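Local coordinates for protein Nrps/pks (Streptomyces albus, PDB 4OPE) that probably acts as a ketosynthase domain of an "AT-less" type I polyketide synthase, catalysing carbon-carbon bond-forming condensation during oxazolomycin assembly, at residues Val12-Arg17 against Arg260-Val265; Leu366-Gln371 against Arg415-Ser420. All coordinates share one frame; numbering follows the deposited sequence.

How the contacts relate
Following the chain from the N terminus, strand 9-17 comes first and is met by residues 260-265 much later in the chain, so contact 1 closes a loop of 242 residues that contains many helices and strands. The chain then runs along strand 263-272 and reaches helix 356-370, whose last turn opens contact 2; after 43 residues without a helix, strand 416-422 closes it. The two loops follow one another, neither nested nor crossed, yet the contact centres are about 11 Å apart. Leu262 CD1 lies 3.8 Å from Arg369 NH2, and Ala263 CB packs on Phe368 CE2. Helix 356-370 thus touches both contacts and joins strands 9-17, 263-272 and 416-422 of one mixed sheet.

Contact 1 of 2, residues Val12-Arg17 against Arg260-Val265; sequences VGVAGR and RVLAVV
This is a buried, mainly apolar contact between strand 9-17 and the loop leading into its antiparallel neighbour, strand 263-272. The CA atoms nearest each other across the two segments are those of Val12 and Val261, 4.7 Å apart. Pairing of the backbones is carried one step back, by the hydrogen bond of Leu262 with Ile11; at Val12 a CA-H...O contact takes over, with CA 3.5 Å from Arg260 O and an angle of 130° at the hydrogen. Val12 CB lies beside the same carbonyl oxygen, although the bond from CA to CB points away from the loop. On the other flank of strand 9-17, Val12 and Gly13 both bond to Leu247, and the psi of Val12, near zero (7°), followed by the extended Gly13 is consistent with a classic beta bulge. Beyond it, Leu262 supplies the side-chain part of the contact. Its CD2 methyl bears on the strand, 3.6 Å from Gly13 CA and 3.6 Å from Val14 CG1, the two side chains crossing obliquely. With chi1 at 52°, Val14 sets CG1 between its backbone N and carbonyl carbon. Helix 356-370 packs against the pair, Thr362 on Val14 and Arg369 on Leu262, while the loop is anchored by hydrogen bonds from Ser436 OG to Val261 O and from Arg260 NH2 to Ser564 OG. The chemistry therefore falls into two parts: polar contact between the segments is limited to the CA-H...O approach at Val12, and one leucine methyl packs on glycine and valine beside the helix.

Contact 2 of 2, residues Leu366-Gln371 against Arg415-Ser420; sequences LQFRHQ and RTAAIS
The Phe368 ring and the Arg415 guanidinium carry this contact. At the edge of the ring, near its plane, lie Thr416 C and Ala417 N, the latter 3.9 Å from CZ; Trp402 also meets the ring, their planes about 25° apart. CZ also touches Ala417 CB at 4.0 Å, and CE1 reaches back to Arg415 CB. Over the centre of one guanidinium face sits Gln371 CG, 3.6 Å above the plane, and the extended glutamine chain crosses the arginine at about a right angle. Its amide, tilted 36° to the guanidinium, brings NE2 near NH1, but both are donors, so this is packing alone. The guanidinium is steered by other partners: NH1 forms a salt bridge with Glu435 OE2, NE bonds to Trp402 O, and the Trp402 ring adds a cation-pi interaction. Arg415 reaches them with its chain extended from CG to NE. An alanine in place of Arg415 would remove the guanidinium and would probably lose the salt bridge to Glu435, the bond to Trp402 O and the flat surface under Gln371. Gln371, with phi at 56°, is where the chain leaves helix 356-370. A helix end packed against the start of a sheet strand, its aromatic ring set edge-on to the strand backbone, fits the layered alpha/beta packing of the thiolase fold to which ketosynthases belong.

Contact 1 of 2, residues Val12-Arg17 against Arg260-Val265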
# COMPACT_ATOMS: atom_id res chain seq x y z
N VAL A 12 -11.48 2.72 18.74
CA VAL A 12 -11.94 2.04 19.93
C VAL A 12 -10.91 1.13 20.54
O VAL A 12 -11.22 0.41 21.43
CB VAL A 12 -13.18 1.21 19.64
CG1 VAL A 12 -14.25 2.07 19.01
CG2 VAL A 12 -12.85 0.01 18.75
N GLY A 13 -9.68 1.12 20.05
CA GLY A 13 -8.62 0.38 20.77
C GLY A 13 -7.29 0.70 20.14
O GLY A 13 -7.23 1.11 19.02
N VAL A 14 -6.22 0.50 20.87
CA VAL A 14 -4.88 0.76 20.34
C VAL A 14 -3.91 -0.18 21.01
O VAL A 14 -4.09 -0.55 22.16
CB VAL A 14 -4.46 2.25 20.57
CG1 VAL A 14 -4.63 2.68 22.05
CG2 VAL A 14 -3.04 2.55 20.06
N ALA A 15 -2.85 -0.51 20.29
CA ALA A 15 -1.80 -1.32 20.82
C ALA A 15 -0.49 -1.05 20.10
O ALA A 15 -0.49 -0.57 18.97
CB ALA A 15 -2.20 -2.77 20.70
N GLY A 16 0.63 -1.33 20.75
CA GLY A 16 1.94 -0.98 20.21
C GLY A 16 3.14 -1.39 21.04
O GLY A 16 3.04 -1.55 22.24
N ARG A 17 4.28 -1.60 20.39
CA ARG A 17 5.56 -1.68 21.07
C ARG A 17 6.46 -0.65 20.47
O ARG A 17 6.51 -0.52 19.26
CB ARG A 17 6.21 -3.02 20.85
CG ARG A 17 5.37 -4.16 21.33
CD ARG A 17 5.87 -5.48 20.79
NE ARG A 17 7.20 -5.77 21.30
CZ ARG A 17 7.95 -6.78 20.88
NH1 ARG A 17 7.50 -7.61 19.94
NH2 ARG A 17 9.16 -6.96 21.38
N ARG A 260 -15.37 1.30 24.62
CA ARG A 260 -14.70 2.48 25.12
C ARG A 260 -14.14 3.23 23.89
O ARG A 260 -13.40 2.66 23.09
CB ARG A 260 -13.60 2.07 26.11
CG ARG A 260 -12.85 3.23 26.72
CD ARG A 260 -11.95 2.75 27.85
NE ARG A 260 -11.08 1.65 27.42
CZ ARG A 260 -10.11 1.12 28.17
NH1 ARG A 260 -9.86 1.60 29.38
NH2 ARG A 260 -9.38 0.12 27.69
N VAL A 261 -14.55 4.48 23.70
CA VAL A 261 -14.11 5.29 22.56
C VAL A 261 -12.87 6.11 22.95
O VAL A 261 -12.88 6.88 23.90
CB VAL A 261 -15.26 6.18 22.10
CG1 VAL A 261 -14.80 7.13 21.03
CG2 VAL A 261 -16.36 5.33 21.52
N LEU A 262 -11.79 5.96 22.20
CA LEU A 262 -10.54 6.64 22.53
C LEU A 262 -10.41 8.01 21.92
O LEU A 262 -9.65 8.85 22.43
CB LEU A 262 -9.36 5.79 22.06
CG LEU A 262 -8.83 4.74 23.05
CD1 LEU A 262 -9.93 4.18 23.89
CD2 LEU A 262 -8.13 3.61 22.37
N ALA A 263 -11.10 8.22 20.81
CA ALA A 263 -11.00 9.47 20.07
C ALA A 263 -11.92 9.40 18.86
O ALA A 263 -12.18 8.33 18.30
CB ALA A 263 -9.57 9.70 19.60
N VAL A 264 -12.41 10.55 18.47
CA VAL A 264 -13.17 10.68 17.27
C VAL A 264 -12.22 11.18 16.22
O VAL A 264 -11.52 12.20 16.44
CB VAL A 264 -14.26 11.76 17.44
CG1 VAL A 264 -15.01 11.98 16.13
CG2 VAL A 264 -15.20 11.36 18.55
N VAL A 265 -12.22 10.51 15.08
CA VAL A 265 -11.43 10.92 13.96
C VAL A 265 -12.16 11.98 13.16
O VAL A 265 -12.96 11.66 12.29
CB VAL A 265 -11.13 9.72 13.08
CG1 VAL A 265 -10.32 10.14 11.83
CG2 VAL A 265 -10.35 8.71 13.92

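Contact 2 of 2, residues Leu366-Gln371 against Arg415-Ser420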
# COMPACT_ATOMS: atom_id res chain seq x y z
N LEU A 366 -2.99 8.68 24.34
CA LEU A 366 -2.65 8.62 25.75
C LEU A 366 -2.78 9.98 26.37
O LEU A 366 -3.21 10.10 27.49
CB LEU A 366 -1.22 8.09 25.96
CG LEU A 366 -1.13 6.63 25.56
CD1 LEU A 366 0.29 6.11 25.31
CD2 LEU A 366 -1.88 5.80 26.61
N GLN A 367 -2.42 11.01 25.64
CA GLN A 367 -2.61 12.35 26.19
C GLN A 367 -4.11 12.59 26.49
O GLN A 367 -4.46 13.03 27.60
CB GLN A 367 -1.97 13.41 25.28
CG GLN A 367 -0.46 13.39 25.39
CD GLN A 367 0.26 14.54 24.68
OE1 GLN A 367 1.40 14.88 25.01
NE2 GLN A 367 -0.39 15.16 23.73
N PHE A 368 -4.98 12.26 25.54
CA PHE A 368 -6.40 12.40 25.75
C PHE A 368 -6.79 11.66 27.03
O PHE A 368 -7.43 12.24 27.92
CB PHE A 368 -7.21 11.85 24.59
CG PHE A 368 -7.26 12.74 23.37
CD1 PHE A 368 -6.98 14.09 23.41
CD2 PHE A 368 -7.66 12.20 22.15
CE1 PHE A 368 -7.07 14.87 22.26
CE2 PHE A 368 -7.77 12.97 21.00
CZ PHE A 368 -7.47 14.32 21.06
N ARG A 369 -6.35 10.41 27.15
CA ARG A 369 -6.79 9.58 28.26
C ARG A 369 -6.37 10.15 29.63
O ARG A 369 -7.17 10.21 30.54
CB ARG A 369 -6.31 8.15 28.15
CG ARG A 369 -6.51 7.40 29.46
CD ARG A 369 -6.26 5.90 29.41
NE ARG A 369 -7.02 5.25 28.33
CZ ARG A 369 -6.77 4.03 27.83
NH1 ARG A 369 -5.77 3.27 28.29
NH2 ARG A 369 -7.53 3.56 26.84
N HIS A 370 -5.10 10.52 29.76
CA HIS A 370 -4.59 11.05 31.00
C HIS A 370 -4.66 12.57 31.10
O HIS A 370 -4.32 13.12 32.11
CB HIS A 370 -3.14 10.61 31.18
CG HIS A 370 -2.95 9.14 31.15
ND1 HIS A 370 -3.34 8.32 32.19
CD2 HIS A 370 -2.38 8.33 30.23
CE1 HIS A 370 -3.05 7.07 31.89
NE2 HIS A 370 -2.46 7.05 30.71
N GLN A 371 -5.09 13.25 30.07
CA GLN A 371 -5.30 14.70 30.14
C GLN A 371 -4.04 15.45 30.56
O GLN A 371 -4.09 16.37 31.38
CB GLN A 371 -6.46 15.01 31.05
CG GLN A 371 -7.75 14.39 30.59
CD GLN A 371 -8.91 14.72 31.50
OE1 GLN A 371 -8.74 14.88 32.70
NE2 GLN A 371 -10.08 14.81 30.94
N ARG A 415 -11.07 18.10 24.10
CA ARG A 415 -9.77 18.35 23.63
C ARG A 415 -9.61 17.89 22.21
O ARG A 415 -10.27 16.90 21.82
CB ARG A 415 -8.81 17.61 24.52
CG ARG A 415 -8.76 18.21 25.90
CD ARG A 415 -7.81 17.38 26.72
NE ARG A 415 -7.84 17.80 28.10
CZ ARG A 415 -8.84 17.56 28.95
NH1 ARG A 415 -9.91 16.87 28.56
NH2 ARG A 415 -8.77 18.01 30.18
N THR A 416 -8.79 18.62 21.43
CA THR A 416 -8.49 18.25 20.04
C THR A 416 -6.98 18.21 19.76
O THR A 416 -6.18 18.88 20.42
CB THR A 416 -9.12 19.20 19.00
OG1 THR A 416 -8.59 20.50 19.18
CG2 THR A 416 -10.61 19.29 19.16
N ALA A 417 -6.60 17.41 18.78
CA ALA A 417 -5.23 17.35 18.42
C ALA A 417 -5.11 17.05 16.95
O ALA A 417 -6.01 16.48 16.31
CB ALA A 417 -4.51 16.30 19.23
N ALA A 418 -3.97 17.46 16.43
CA ALA A 418 -3.68 17.27 15.05
C ALA A 418 -2.30 16.65 14.96
O ALA A 418 -1.42 17.00 15.71
CB ALA A 418 -3.71 18.62 14.35
N ILE A 419 -2.14 15.75 14.00
CA ILE A 419 -0.92 14.95 13.86
C ILE A 419 -0.48 14.94 12.42
O ILE A 419 -1.28 14.63 11.55
CB ILE A 419 -1.19 13.49 14.25
CG1 ILE A 419 -1.94 13.50 15.57
CG2 ILE A 419 0.14 12.71 14.31
CD1 ILE A 419 -2.28 12.12 16.09
N SER A 420 0.81 15.23 12.22
CA SER A 420 1.43 15.27 10.90
C SER A 420 2.47 14.17 10.70
O SER A 420 3.19 13.80 11.61
CB SER A 420 2.17 16.58 10.69
OG SER A 420 1.31 17.69 10.52